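Local atomic coordinates of apical membrane antigen 1-like protein, soluble form (Toxoplasma gondii, PDB entry 3ZLE), a protein that may play a role in host cell invasion as a member of the apicomplexan AMA1 family, represented here by its conserved extracellular region. Residues Arg38-Arg44 against Ser292-Ser296; Met59-Tyr65 against Lys82-Phe88; Pro147-Val153 against Arg197-Ser203; Cys326-Ile330 against Gln376-Thr380. All coordinates share one frame. Numbering follows the deposited sequence.

Contact 1 of 4, residues Arg38-Arg44 against Ser292-Ser296; sequences RDTEGYR and SSPKS
Two basic side chains supply the donors that join Arg38-Arg44 to the irregular loop Ser292-Ser296. The first segment is a beta hairpin with a type I' turn from Thr40 to Tyr43, Thr40 N to Tyr43 O being 2.9 Å and Tyr43 N to Thr40 O 2.7 Å. Gly42 has phi/psi of 90/0, which calls for glycine. The nearest CA pairs are Arg38-Lys295 at 8.2 Å and Arg44-Ser293 at 8.3 Å. The loop follows helix 253-262, and its packing on the hairpin is consistent with the domain II loop of AMA1 proteins lying against domain I. Lys295 (chi1 m, chi2 and chi3 t) delivers NZ to Asp39 OD2 at a very short 2.5 Å, a salt bridge. Arg44 (chi1 m, chi2 t, chi3 p) gives from NH2 a weak hydrogen bond (2.8 Å, 123°) to Pro294 O near the guanidinium plane, while NH1 is satisfied by Asp269 O. Ser293 CB covers one guanidinium face; Ser293 OG pairs with Glu290 N and lies 3.5 Å from Arg44 CD.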
loop_
_atom_site.group_PDB
_atom_site.type_symbol
_atom_site.label_atom_id
_atom_site.label_comp_id
_atom_site.label_asym_id
_atom_site.label_seq_id
_atom_site.Cartn_x
_atom_site.Cartn_y
_atom_site.Cartn_z
ATOM N N ARG A 38 -7.744 7.984 -10.326
ATOM C CA ARG A 38 -7.835 8.466 -11.705
ATOM C C ARG A 38 -9.165 8.125 -12.360
ATOM O O ARG A 38 -9.808 7.152 -11.994
ATOM C CB ARG A 38 -6.737 7.855 -12.528
ATOM C CG ARG A 38 -5.414 8.561 -12.371
ATOM C CD ARG A 38 -4.387 7.720 -13.049
ATOM N NE ARG A 38 -3.172 8.466 -13.309
ATOM C CZ ARG A 38 -2.812 8.873 -14.511
ATOM N NH1 ARG A 38 -3.617 8.665 -15.548
ATOM N NH2 ARG A 38 -1.655 9.480 -14.674
ATOM N N ASP A 39 -9.497 8.851 -13.420
ATOM C CA ASP A 39 -10.620 8.495 -14.269
ATOM C C ASP A 39 -10.282 8.628 -15.739
ATOM O O ASP A 39 -9.440 9.437 -16.129
ATOM C CB ASP A 39 -11.837 9.333 -13.931
ATOM C CG ASP A 39 -11.476 10.717 -13.514
ATOM O OD1 ASP A 39 -11.282 11.561 -14.407
ATOM O OD2 ASP A 39 -11.417 10.973 -12.290
ATOM N N THR A 40 -10.854 7.748 -16.537
ATOM C CA THR A 40 -10.660 7.774 -17.965
ATOM C C THR A 40 -11.891 7.180 -18.578
ATOM O O THR A 40 -12.465 6.215 -18.021
ATOM C CB THR A 40 -9.478 6.891 -18.367
ATOM O OG1 THR A 40 -8.350 7.243 -17.564
ATOM C CG2 THR A 40 -9.148 7.047 -19.858
ATOM N N GLU A 41 -12.337 7.785 -19.682
ATOM C CA GLU A 41 -13.479 7.288 -20.442
ATOM C C GLU A 41 -14.699 7.051 -19.564
ATOM O O GLU A 41 -15.484 6.141 -19.815
ATOM C CB GLU A 41 -13.122 6.014 -21.191
ATOM C CG GLU A 41 -11.929 6.156 -22.143
ATOM C CD GLU A 41 -11.600 4.851 -22.847
ATOM O OE1 GLU A 41 -12.147 3.798 -22.443
ATOM O OE2 GLU A 41 -10.785 4.862 -23.790
ATOM N N GLY A 42 -14.805 7.810 -18.480
ATOM C CA GLY A 42 -15.939 7.658 -17.550
ATOM C C GLY A 42 -15.741 6.649 -16.411
ATOM O O GLY A 42 -16.600 6.537 -15.540
ATOM N N TYR A 43 -14.582 5.987 -16.335
ATOM C CA TYR A 43 -14.368 5.034 -15.226
ATOM C C TYR A 43 -13.269 5.423 -14.250
ATOM O O TYR A 43 -12.219 5.936 -14.660
ATOM C CB TYR A 43 -14.105 3.646 -15.750
ATOM C CG TYR A 43 -15.182 3.126 -16.624
ATOM C CD1 TYR A 43 -16.264 2.406 -16.090
ATOM C CD2 TYR A 43 -15.102 3.283 -17.999
ATOM C CE1 TYR A 43 -17.235 1.860 -16.919
ATOM C CE2 TYR A 43 -16.088 2.782 -18.839
ATOM C CZ TYR A 43 -17.157 2.084 -18.301
ATOM O OH TYR A 43 -18.105 1.565 -19.158
ATOM N N ARG A 44 -13.469 5.071 -12.976
ATOM C CA ARG A 44 -12.400 5.205 -11.966
ATOM C C ARG A 44 -11.231 4.244 -12.252
ATOM O O ARG A 44 -11.432 3.095 -12.664
ATOM C CB ARG A 44 -12.969 4.976 -10.567
ATOM C CG ARG A 44 -14.351 5.553 -10.431
ATOM C CD ARG A 44 -14.660 6.000 -9.012
ATOM N NE ARG A 44 -13.545 6.707 -8.415
ATOM C CZ ARG A 44 -13.373 6.836 -7.101
ATOM N NH1 ARG A 44 -14.265 6.327 -6.256
ATOM N NH2 ARG A 44 -12.380 7.567 -6.641
ATOM N N SER A 292 -18.905 13.243 -7.924
ATOM C CA SER A 292 -18.602 13.219 -6.483
ATOM C C SER A 292 -17.599 12.126 -6.003
ATOM O O SER A 292 -17.435 11.917 -4.791
ATOM C CB SER A 292 -19.896 13.156 -5.668
ATOM O OG SER A 292 -20.373 11.824 -5.539
ATOM N N SER A 293 -16.971 11.414 -6.938
ATOM C CA SER A 293 -16.017 10.347 -6.574
ATOM C C SER A 293 -14.849 10.921 -5.797
ATOM O O SER A 293 -14.137 11.786 -6.295
ATOM C CB SER A 293 -15.505 9.622 -7.820
ATOM O OG SER A 293 -16.545 8.875 -8.435
ATOM N N PRO A 294 -14.629 10.424 -4.579
ATOM C CA PRO A 294 -13.575 10.967 -3.727
ATOM C C PRO A 294 -12.182 10.636 -4.241
ATOM O O PRO A 294 -11.923 9.528 -4.723
ATOM C CB PRO A 294 -13.808 10.279 -2.361
ATOM C CG PRO A 294 -15.028 9.427 -2.511
ATOM C CD PRO A 294 -15.286 9.255 -3.988
ATOM N N LYS A 295 -11.270 11.561 -4.044
ATOM C CA LYS A 295 -9.867 11.276 -4.232
ATOM C C LYS A 295 -9.081 11.747 -3.027
ATOM O O LYS A 295 -8.949 12.930 -2.792
ATOM C CB LYS A 295 -9.371 11.923 -5.511
ATOM C CG LYS A 295 -10.048 11.379 -6.764
ATOM C CD LYS A 295 -9.644 12.202 -7.976
ATOM C CE LYS A 295 -9.822 11.425 -9.261
ATOM N NZ LYS A 295 -10.860 12.037 -10.119
ATOM N N SER A 296 -8.654 10.794 -2.199
ATOM C CA SER A 296 -7.794 11.085 -1.055
ATOM C C SER A 296 -6.518 11.816 -1.497
ATOM O O SER A 296 -5.968 12.596 -0.753
ATOM C CB SER A 296 -7.420 9.779 -0.366
ATOM O OG SER A 296 -6.658 8.963 -1.259
#

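Contact 2 of 4, residues Met59-Tyr65 against Lys82-Phe88; sequences MHQPAEY and KPLPGGF
Tyr65 (chi1 m, -74°) lays its ring beside Pro83-Pro85, with CE2 3.9 Å from Pro85 CG and the hydroxyl OH donating a 2.6 Å hydrogen bond to Pro83 O near the ring plane. Register is set by the CA pairs Met59-Gly87 (8.7 Å), Gln61-Pro83 (7.1 Å) and Tyr65-Pro85 (7.0 Å). A type I turn from Pro62 to Tyr65, closed by Tyr65 N to Pro62 O at 2.8 Å, presents the tyrosine, and a cis peptide precedes Pro83, whose CG meets Pro62 CD at 3.7 Å. Gln61 (chi1 m, chi2 t) donates from NE2 a weak 3.4 Å bond to Gly86 O; its OE1 accepts from a water at 2.7 Å, which in turn accepts from Gly86 N at 3.2 Å. Gly86, at phi/psi 145/165, needs to be glycine. Met59 SD, 4.8 Å from the Phe88 ring centroid and 46° off its normal, makes an oblique Met-aromatic contact. Two parts of the one long connection from strand 55-59 to strand 103-104 are thus joined by side chains reaching main-chain atoms, so Pro83 O, Gly86 O (weakly) and, through water, Gly86 N find polar partners without strand pairing between the segments.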
loop_
_atom_site.group_PDB
_atom_site.type_symbol
_atom_site.label_atom_id
_atom_site.label_comp_id
_atom_site.label_asym_id
_atom_site.label_seq_id
_atom_site.Cartn_x
_atom_site.Cartn_y
_atom_site.Cartn_z
ATOM N N MET A 59 -12.164 -12.127 -0.790
ATOM C CA MET A 59 -13.487 -12.394 -1.368
ATOM C C MET A 59 -14.384 -13.182 -0.427
ATOM O O MET A 59 -13.925 -13.706 0.580
ATOM C CB MET A 59 -13.314 -13.125 -2.685
ATOM C CG MET A 59 -12.497 -12.317 -3.668
ATOM S SD MET A 59 -12.883 -12.719 -5.370
ATOM C CE MET A 59 -12.464 -14.441 -5.374
ATOM N N HIS A 60 -15.672 -13.256 -0.746
ATOM C CA HIS A 60 -16.605 -13.909 0.142
ATOM C C HIS A 60 -17.625 -14.744 -0.589
ATOM O O HIS A 60 -18.815 -14.759 -0.216
ATOM C CB HIS A 60 -17.300 -12.896 1.050
ATOM C CG HIS A 60 -16.367 -12.143 1.945
ATOM N ND1 HIS A 60 -15.965 -12.620 3.173
ATOM C CD2 HIS A 60 -15.808 -10.921 1.817
ATOM C CE1 HIS A 60 -15.199 -11.722 3.768
ATOM N NE2 HIS A 60 -15.085 -10.684 2.962
ATOM N N GLN A 61 -17.154 -15.544 -1.533
ATOM C CA GLN A 61 -18.023 -16.470 -2.240
ATOM C C GLN A 61 -18.313 -17.642 -1.311
ATOM O O GLN A 61 -17.614 -17.838 -0.309
ATOM C CB GLN A 61 -17.340 -16.938 -3.537
ATOM C CG GLN A 61 -16.893 -15.776 -4.399
ATOM C CD GLN A 61 -16.180 -16.196 -5.669
ATOM O OE1 GLN A 61 -15.265 -17.037 -5.653
ATOM N NE2 GLN A 61 -16.546 -15.564 -6.769
ATOM N N PRO A 62 -19.419 -18.347 -1.564
ATOM C CA PRO A 62 -19.761 -19.501 -0.743
ATOM C C PRO A 62 -18.640 -20.538 -0.743
ATOM O O PRO A 62 -17.898 -20.648 -1.726
ATOM C CB PRO A 62 -21.003 -20.055 -1.427
ATOM C CG PRO A 62 -21.590 -18.873 -2.141
ATOM C CD PRO A 62 -20.421 -18.080 -2.609
ATOM N N ALA A 63 -18.558 -21.306 0.341
ATOM C CA ALA A 63 -17.461 -22.243 0.609
ATOM C C ALA A 63 -17.028 -23.120 -0.561
ATOM O O ALA A 63 -15.839 -23.414 -0.709
ATOM C CB ALA A 63 -17.793 -23.120 1.815
ATOM N N GLU A 64 -17.978 -23.619 -1.340
ATOM C CA GLU A 64 -17.591 -24.480 -2.453
ATOM C C GLU A 64 -16.781 -23.754 -3.522
ATOM O O GLU A 64 -16.080 -24.386 -4.288
ATOM C CB GLU A 64 -18.779 -25.190 -3.079
ATOM C CG GLU A 64 -19.995 -25.257 -2.199
ATOM C CD GLU A 64 -20.920 -24.085 -2.438
ATOM O OE1 GLU A 64 -21.467 -23.984 -3.559
ATOM O OE2 GLU A 64 -21.087 -23.267 -1.510
ATOM N N TYR A 65 -16.916 -22.432 -3.604
ATOM C CA TYR A 65 -16.198 -21.649 -4.637
ATOM C C TYR A 65 -14.665 -21.590 -4.392
ATOM O O TYR A 65 -14.183 -21.837 -3.288
ATOM C CB TYR A 65 -16.753 -20.214 -4.736
ATOM C CG TYR A 65 -18.113 -20.071 -5.405
ATOM C CD1 TYR A 65 -19.237 -20.711 -4.891
ATOM C CD2 TYR A 65 -18.307 -19.148 -6.424
ATOM C CE1 TYR A 65 -20.487 -20.555 -5.475
ATOM C CE2 TYR A 65 -19.558 -18.951 -6.983
ATOM C CZ TYR A 65 -20.648 -19.648 -6.492
ATOM O OH TYR A 65 -21.881 -19.462 -7.045
ATOM N N LYS A 82 -25.230 -18.034 -8.961
ATOM C CA LYS A 82 -25.267 -16.824 -8.145
ATOM C C LYS A 82 -24.575 -17.103 -6.825
ATOM O O LYS A 82 -25.085 -17.881 -6.042
ATOM C CB LYS A 82 -26.713 -16.438 -7.839
ATOM C CG LYS A 82 -27.539 -16.035 -9.040
ATOM C CD LYS A 82 -27.103 -14.704 -9.584
ATOM C CE LYS A 82 -27.714 -14.495 -10.947
ATOM N NZ LYS A 82 -27.447 -13.118 -11.395
ATOM N N PRO A 83 -23.433 -16.440 -6.552
ATOM C CA PRO A 83 -22.742 -15.449 -7.392
ATOM C C PRO A 83 -21.963 -16.084 -8.532
ATOM O O PRO A 83 -21.787 -17.304 -8.580
ATOM C CB PRO A 83 -21.772 -14.762 -6.409
ATOM C CG PRO A 83 -21.503 -15.803 -5.370
ATOM C CD PRO A 83 -22.805 -16.566 -5.220
ATOM N N LEU A 84 -21.560 -15.266 -9.493
ATOM C CA LEU A 84 -20.840 -15.780 -10.656
ATOM C C LEU A 84 -19.385 -16.154 -10.270
ATOM O O LEU A 84 -18.719 -15.398 -9.560
ATOM C CB LEU A 84 -20.873 -14.739 -11.775
ATOM C CG LEU A 84 -20.442 -15.112 -13.186
ATOM C CD1 LEU A 84 -21.285 -16.254 -13.752
ATOM C CD2 LEU A 84 -20.530 -13.866 -14.045
ATOM N N PRO A 85 -18.957 -17.393 -10.598
ATOM C CA PRO A 85 -17.600 -17.826 -10.278
ATOM C C PRO A 85 -16.590 -16.973 -11.026
ATOM O O PRO A 85 -16.927 -16.387 -12.049
ATOM C CB PRO A 85 -17.554 -19.265 -10.801
ATOM C CG PRO A 85 -18.981 -19.719 -10.722
ATOM C CD PRO A 85 -19.773 -18.498 -11.133
ATOM N N GLY A 86 -15.395 -16.827 -10.469
ATOM C CA GLY A 86 -14.374 -15.994 -11.095
ATOM C C GLY A 86 -13.526 -15.275 -10.061
ATOM O O GLY A 86 -13.870 -15.265 -8.866
ATOM N N GLY A 87 -12.386 -14.747 -10.512
ATOM C CA GLY A 87 -11.624 -13.767 -9.758
ATOM C C GLY A 87 -11.555 -12.431 -10.489
ATOM O O GLY A 87 -12.467 -12.057 -11.217
ATOM N N PHE A 88 -10.439 -11.732 -10.311
ATOM C CA PHE A 88 -10.225 -10.409 -10.908
ATOM C C PHE A 88 -9.244 -10.452 -12.073
ATOM O O PHE A 88 -8.988 -9.439 -12.699
ATOM C CB PHE A 88 -9.691 -9.451 -9.844
ATOM C CG PHE A 88 -10.681 -9.111 -8.778
ATOM C CD1 PHE A 88 -11.847 -9.867 -8.613
ATOM C CD2 PHE A 88 -10.470 -8.064 -7.963
ATOM C CE1 PHE A 88 -12.773 -9.545 -7.626
ATOM C CE2 PHE A 88 -11.384 -7.711 -6.989
ATOM C CZ PHE A 88 -12.547 -8.448 -6.823
HETATM O O HOH W 1 -14.963 -18.520 -7.839
#

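Contact 3 of 4, residues Pro147-Val153 against Arg197-Ser203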
loop_
_atom_site.group_PDB
_atom_site.type_symbol
_atom_site.label_atom_id
_atom_site.label_comp_id
_atom_site.label_asym_id
_atom_site.label_seq_id
_atom_site.Cartn_x
_atom_site.Cartn_y
_atom_site.Cartn_z
ATOM N N PRO A 147 -4.768 -2.479 -13.292
ATOM C CA PRO A 147 -3.774 -2.624 -12.226
ATOM C C PRO A 147 -3.119 -4.002 -12.311
ATOM O O PRO A 147 -3.629 -4.881 -13.007
ATOM C CB PRO A 147 -4.631 -2.573 -10.947
ATOM C CG PRO A 147 -5.936 -3.169 -11.369
ATOM C CD PRO A 147 -6.147 -2.664 -12.783
ATOM N N PHE A 148 -2.134 -4.251 -11.457
ATOM C CA PHE A 148 -1.454 -5.551 -11.509
ATOM C C PHE A 148 -1.266 -6.116 -10.110
ATOM O O PHE A 148 -1.300 -5.388 -9.132
ATOM C CB PHE A 148 -0.089 -5.355 -12.169
ATOM C CG PHE A 148 0.875 -4.599 -11.307
ATOM C CD1 PHE A 148 1.611 -5.257 -10.327
ATOM C CD2 PHE A 148 0.936 -3.215 -11.372
ATOM C CE1 PHE A 148 2.503 -4.543 -9.518
ATOM C CE2 PHE A 148 1.782 -2.488 -10.568
ATOM C CZ PHE A 148 2.570 -3.144 -9.624
ATOM N N VAL A 149 -0.923 -7.396 -10.043
ATOM C CA VAL A 149 -0.491 -7.993 -8.812
ATOM C C VAL A 149 0.700 -8.861 -9.142
ATOM O O VAL A 149 0.655 -9.679 -10.099
ATOM C CB VAL A 149 -1.597 -8.869 -8.189
ATOM C CG1 VAL A 149 -1.028 -9.668 -7.018
ATOM C CG2 VAL A 149 -2.772 -8.001 -7.700
ATOM N N TYR A 150 1.832 -8.599 -8.483
ATOM C CA TYR A 150 2.981 -9.455 -8.713
ATOM C C TYR A 150 3.031 -10.423 -7.525
ATOM O O TYR A 150 2.779 -10.002 -6.386
ATOM C CB TYR A 150 4.290 -8.627 -8.778
ATOM C CG TYR A 150 5.520 -9.520 -8.806
ATOM C CD1 TYR A 150 5.727 -10.395 -9.861
ATOM C CD2 TYR A 150 6.427 -9.545 -7.749
ATOM C CE1 TYR A 150 6.854 -11.204 -9.917
ATOM C CE2 TYR A 150 7.538 -10.378 -7.787
ATOM C CZ TYR A 150 7.715 -11.236 -8.867
ATOM O OH TYR A 150 8.767 -12.113 -8.931
ATOM N N ASP A 151 3.261 -11.713 -7.783
ATOM C CA ASP A 151 3.450 -12.712 -6.686
ATOM C C ASP A 151 4.929 -13.129 -6.572
ATOM O O ASP A 151 5.526 -13.652 -7.527
ATOM C CB ASP A 151 2.583 -13.950 -6.957
ATOM C CG ASP A 151 2.790 -15.036 -5.941
ATOM O OD1 ASP A 151 3.403 -14.754 -4.901
ATOM O OD2 ASP A 151 2.375 -16.187 -6.190
ATOM N N ALA A 152 5.578 -12.776 -5.472
ATOM C CA ALA A 152 7.046 -12.934 -5.439
ATOM C C ALA A 152 7.481 -14.357 -5.143
ATOM O O ALA A 152 8.624 -14.707 -5.344
ATOM C CB ALA A 152 7.717 -11.925 -4.526
ATOM N N VAL A 153 6.515 -15.205 -4.822
ATOM C CA VAL A 153 6.774 -16.601 -4.618
ATOM C C VAL A 153 6.689 -17.364 -5.936
ATOM O O VAL A 153 7.673 -17.923 -6.379
ATOM C CB VAL A 153 5.790 -17.211 -3.578
ATOM C CG1 VAL A 153 5.955 -18.712 -3.477
ATOM C CG2 VAL A 153 6.010 -16.571 -2.209
ATOM N N ARG A 197 2.242 -17.336 -0.805
ATOM C CA ARG A 197 2.367 -16.288 -1.822
ATOM C C ARG A 197 2.789 -14.925 -1.203
ATOM O O ARG A 197 2.671 -14.736 0.002
ATOM C CB ARG A 197 1.074 -16.153 -2.643
ATOM C CG ARG A 197 -0.186 -15.919 -1.820
ATOM C CD ARG A 197 -1.415 -15.747 -2.677
ATOM N NE ARG A 197 -2.422 -15.055 -1.911
ATOM C CZ ARG A 197 -3.648 -14.803 -2.323
ATOM N NH1 ARG A 197 -4.030 -15.151 -3.540
ATOM N NH2 ARG A 197 -4.481 -14.188 -1.514
ATOM N N ALA A 198 3.408 -14.048 -1.989
ATOM C CA ALA A 198 3.840 -12.755 -1.452
ATOM C C ALA A 198 3.484 -11.667 -2.465
ATOM O O ALA A 198 4.200 -11.439 -3.411
ATOM C CB ALA A 198 5.357 -12.754 -1.127
ATOM N N LEU A 199 2.362 -11.001 -2.231
ATOM C CA LEU A 199 1.695 -10.241 -3.247
ATOM C C LEU A 199 2.128 -8.804 -3.204
ATOM O O LEU A 199 2.437 -8.259 -2.134
ATOM C CB LEU A 199 0.183 -10.333 -3.062
ATOM C CG LEU A 199 -0.368 -11.743 -3.303
ATOM C CD1 LEU A 199 -1.887 -11.731 -3.367
ATOM C CD2 LEU A 199 0.231 -12.324 -4.552
ATOM N N VAL A 200 2.061 -8.159 -4.353
ATOM C CA VAL A 200 2.259 -6.719 -4.432
ATOM C C VAL A 200 1.218 -6.221 -5.371
ATOM O O VAL A 200 1.116 -6.739 -6.466
ATOM C CB VAL A 200 3.628 -6.355 -5.027
ATOM C CG1 VAL A 200 3.824 -4.842 -4.970
ATOM C CG2 VAL A 200 4.739 -7.055 -4.248
ATOM N N TYR A 201 0.354 -5.321 -4.887
ATOM C CA TYR A 201 -0.732 -4.795 -5.698
ATOM C C TYR A 201 -0.333 -3.415 -6.109
ATOM O O TYR A 201 0.311 -2.689 -5.341
ATOM C CB TYR A 201 -2.046 -4.729 -4.883
ATOM C CG TYR A 201 -3.277 -4.255 -5.667
ATOM C CD1 TYR A 201 -3.506 -2.900 -5.903
ATOM C CD2 TYR A 201 -4.291 -5.146 -5.996
ATOM C CE1 TYR A 201 -4.623 -2.477 -6.610
ATOM C CE2 TYR A 201 -5.449 -4.719 -6.622
ATOM C CZ TYR A 201 -5.606 -3.394 -6.922
ATOM O OH TYR A 201 -6.729 -3.005 -7.599
ATOM N N GLY A 202 -0.617 -3.066 -7.356
ATOM C CA GLY A 202 -0.239 -1.733 -7.838
ATOM C C GLY A 202 -1.103 -1.264 -8.989
ATOM O O GLY A 202 -1.685 -2.073 -9.706
ATOM N N SER A 203 -1.057 0.042 -9.250
ATOM C CA SER A 203 -1.648 0.618 -10.459
ATOM C C SER A 203 -0.646 0.508 -11.581
ATOM O O SER A 203 0.543 0.370 -11.344
ATOM C CB SER A 203 -1.949 2.108 -10.238
ATOM O OG SER A 203 -0.898 2.873 -10.777
#
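Five main-chain hydrogen bonds pair these antiparallel strands: Phe148 N to Gly202 O (2.8 Å) and Gly202 N to Phe148 O (3.0 Å), Tyr150 N to Val200 O and Val200 N to Tyr150 O (both 2.8 Å), then Ala152 N to Ala198 O (2.8 Å). From the last bridged pair, Asp151-Leu199, Asp151 OD1 reaches past the strand end to accept from Ala198 N at 3.0 Å and, in an Asx turn, from Val153 N at 3.1 Å; Asp151 OD2 meets the hydroxyl of Ser154. The strand axes approach to 4.6 Å at 162°. Val149 CA lies 3.1 Å from Val200 O, a CA-H...O contact. On one face Val149 CG2 touches Tyr201 CD2 (3.7 Å) and Val149 CG1 touches Leu199 CD2 (3.8 Å). On the other, Phe148, Tyr150 and Val200 pack against helix 120-129, and Gly202 CA sits 3.9 Å from the Phe148 ring centroid in a CH-pi contact; an ideal CB there would clash with Phe148 CZ. An antiparallel sheet with a helix on one face is consistent with the PAN fold of the AMA1 family. Main-chain bonds fix the register, whereas the aspartate takes over two amide donors where the ladder gives way to a turn.

Contact 4 of 4, residues Cys326-Ile330 against Gln376-Thr380; sequences CFAPI and QFDQT
Edge strands of two antiparallel sheets cross almost at right angles here. Strand 376-380 runs at 81° to strand 326-330 (signed -81°), with axes 6.0 Å apart at closest approach and no hydrogen bond between them. Each backbone bonds to its own sheet instead, as Asp378 with Glu371 and Ala328 with Leu227 illustrate. Strand 376-383 belongs to the C-terminal sheet, in the region with disulfides Cys350-Cys372, Cys362-Cys384 and Cys365-Cys385, a place consistent with the junction of domains II and III of AMA1. The walk starts at Phe377 (chi1 -92°, between wells). Its CB sits 3.9 Å from Pro329 CG and its carbonyl O 3.5 Å from the same CG, while its ring stacks on Trp9, a residue that also meets Phe327 edge-to-face. Asp378 turns its CA-to-CB bond away but brings CA to 3.8 Å from Pro329 CG; the CA atoms of Asp378 and Pro329, the nearest such pair, are 5.9 Å apart. Gln379 then points toward the other strand (chi1 and chi2 t): its N is 3.5 Å from Pro329 CG, and its CB 3.7 Å from Pro329 CD. Pro329, with a C-gamma endo pucker, therefore projects across three consecutive residues. Gln379 NE2 hydrogen-bonds to the carbonyl of Cys236, the disulfide partner of Cys326, and Gln379 OE1 rests 3.7 Å from Ala328 CA.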
loop_
_atom_site.group_PDB
_atom_site.type_symbol
_atom_site.label_atom_id
_atom_site.label_comp_id
_atom_site.label_asym_id
_atom_site.label_seq_id
_atom_site.Cartn_x
_atom_site.Cartn_y
_atom_site.Cartn_z
ATOM N N CYS A 326 11.256 13.083 10.564
ATOM C CA CYS A 326 12.465 12.512 11.140
ATOM C C CYS A 326 12.136 11.166 11.734
ATOM O O CYS A 326 10.946 10.735 11.769
ATOM C CB CYS A 326 13.047 13.444 12.222
ATOM S SG CYS A 326 11.821 13.864 13.479
ATOM N N PHE A 327 13.199 10.462 12.116
ATOM C CA PHE A 327 13.106 9.224 12.838
ATOM C C PHE A 327 13.760 9.386 14.180
ATOM O O PHE A 327 14.887 9.900 14.277
ATOM C CB PHE A 327 13.846 8.133 12.079
ATOM C CG PHE A 327 13.055 7.547 10.985
ATOM C CD1 PHE A 327 12.045 6.635 11.264
ATOM C CD2 PHE A 327 13.214 8.003 9.675
ATOM C CE1 PHE A 327 11.292 6.101 10.240
ATOM C CE2 PHE A 327 12.455 7.469 8.648
ATOM C CZ PHE A 327 11.515 6.525 8.921
ATOM N N ALA A 328 13.094 8.884 15.212
ATOM C CA ALA A 328 13.731 8.748 16.519
ATOM C C ALA A 328 14.292 7.318 16.683
ATOM O O ALA A 328 13.513 6.367 16.777
ATOM C CB ALA A 328 12.676 9.012 17.617
ATOM N N PRO A 329 15.615 7.147 16.706
ATOM C CA PRO A 329 16.047 5.718 16.827
ATOM C C PRO A 329 15.778 5.188 18.239
ATOM O O PRO A 329 16.208 5.799 19.227
ATOM C CB PRO A 329 17.572 5.767 16.539
ATOM C CG PRO A 329 17.966 7.171 16.893
ATOM C CD PRO A 329 16.773 8.079 16.629
ATOM N N ILE A 330 14.982 4.132 18.318
ATOM C CA ILE A 330 14.530 3.551 19.572
ATOM C C ILE A 330 14.607 2.048 19.374
ATOM O O ILE A 330 13.930 1.528 18.541
ATOM C CB ILE A 330 13.034 3.829 19.820
ATOM C CG1 ILE A 330 12.701 5.316 19.637
ATOM C CG2 ILE A 330 12.612 3.271 21.182
ATOM C CD1 ILE A 330 12.403 6.031 20.932
ATOM N N GLN A 376 25.803 4.711 13.839
ATOM C CA GLN A 376 24.335 4.585 13.880
ATOM C C GLN A 376 23.684 5.763 14.575
ATOM O O GLN A 376 24.272 6.365 15.451
ATOM C CB GLN A 376 23.896 3.263 14.524
ATOM C CG GLN A 376 24.123 2.048 13.626
ATOM C CD GLN A 376 23.712 0.736 14.285
ATOM O OE1 GLN A 376 22.894 0.718 15.213
ATOM N NE2 GLN A 376 24.267 -0.376 13.793
ATOM N N PHE A 377 22.524 6.171 14.079
ATOM C CA PHE A 377 21.785 7.233 14.696
ATOM C C PHE A 377 21.512 6.875 16.145
ATOM O O PHE A 377 21.156 5.728 16.456
ATOM C CB PHE A 377 20.465 7.482 13.957
ATOM C CG PHE A 377 20.568 8.525 12.896
ATOM C CD1 PHE A 377 20.523 9.871 13.227
ATOM C CD2 PHE A 377 20.827 8.166 11.570
ATOM C CE1 PHE A 377 20.616 10.840 12.246
ATOM C CE2 PHE A 377 20.966 9.139 10.578
ATOM C CZ PHE A 377 20.835 10.478 10.915
ATOM N N ASP A 378 21.676 7.862 17.026
ATOM C CA ASP A 378 21.354 7.677 18.419
ATOM C C ASP A 378 20.653 8.913 18.982
ATOM O O ASP A 378 21.028 10.047 18.688
ATOM C CB ASP A 378 22.613 7.351 19.212
ATOM C CG ASP A 378 22.324 6.524 20.475
ATOM O OD1 ASP A 378 21.388 5.688 20.448
ATOM O OD2 ASP A 378 23.011 6.746 21.508
ATOM N N GLN A 379 19.548 8.668 19.672
ATOM C CA GLN A 379 18.808 9.700 20.366
ATOM C C GLN A 379 18.765 9.313 21.837
ATOM O O GLN A 379 18.232 8.273 22.178
ATOM C CB GLN A 379 17.388 9.768 19.836
ATOM C CG GLN A 379 16.571 10.926 20.404
ATOM C CD GLN A 379 15.499 11.367 19.458
ATOM O OE1 GLN A 379 15.700 11.346 18.256
ATOM N NE2 GLN A 379 14.318 11.662 19.982
ATOM N N THR A 380 19.294 10.156 22.712
ATOM C CA THR A 380 19.234 9.852 24.147
ATOM C C THR A 380 18.906 11.086 24.960
ATOM O O THR A 380 19.243 12.193 24.573
ATOM C CB THR A 380 20.568 9.323 24.668
ATOM O OG1 THR A 380 21.583 10.278 24.368
ATOM C CG2 THR A 380 20.916 7.984 24.029
#

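Contacts 1 to 3 lie in the same part of the molecule without touching; contact 4 stands apart. Contact 3 is centred about 23 Å from the centre of contact 1 and 21 Å from that of contact 2, nearest atoms coming within about 6 Å in both cases. Contacts 1 and 2 are 27 Å apart between centres and about 12 Å between nearest atoms. Along the chain, contact 1 brackets contacts 2 and 3, which follow in series. Contact 4 comes later, its centre 41, 48 and 33 Å from those of contacts 1, 2 and 3. A bound glycerol, probably from crystallisation, hydrogen-bonds to Tyr150 OH in contact 3; a NAG lies about 13 Å from the Leu84 side chain.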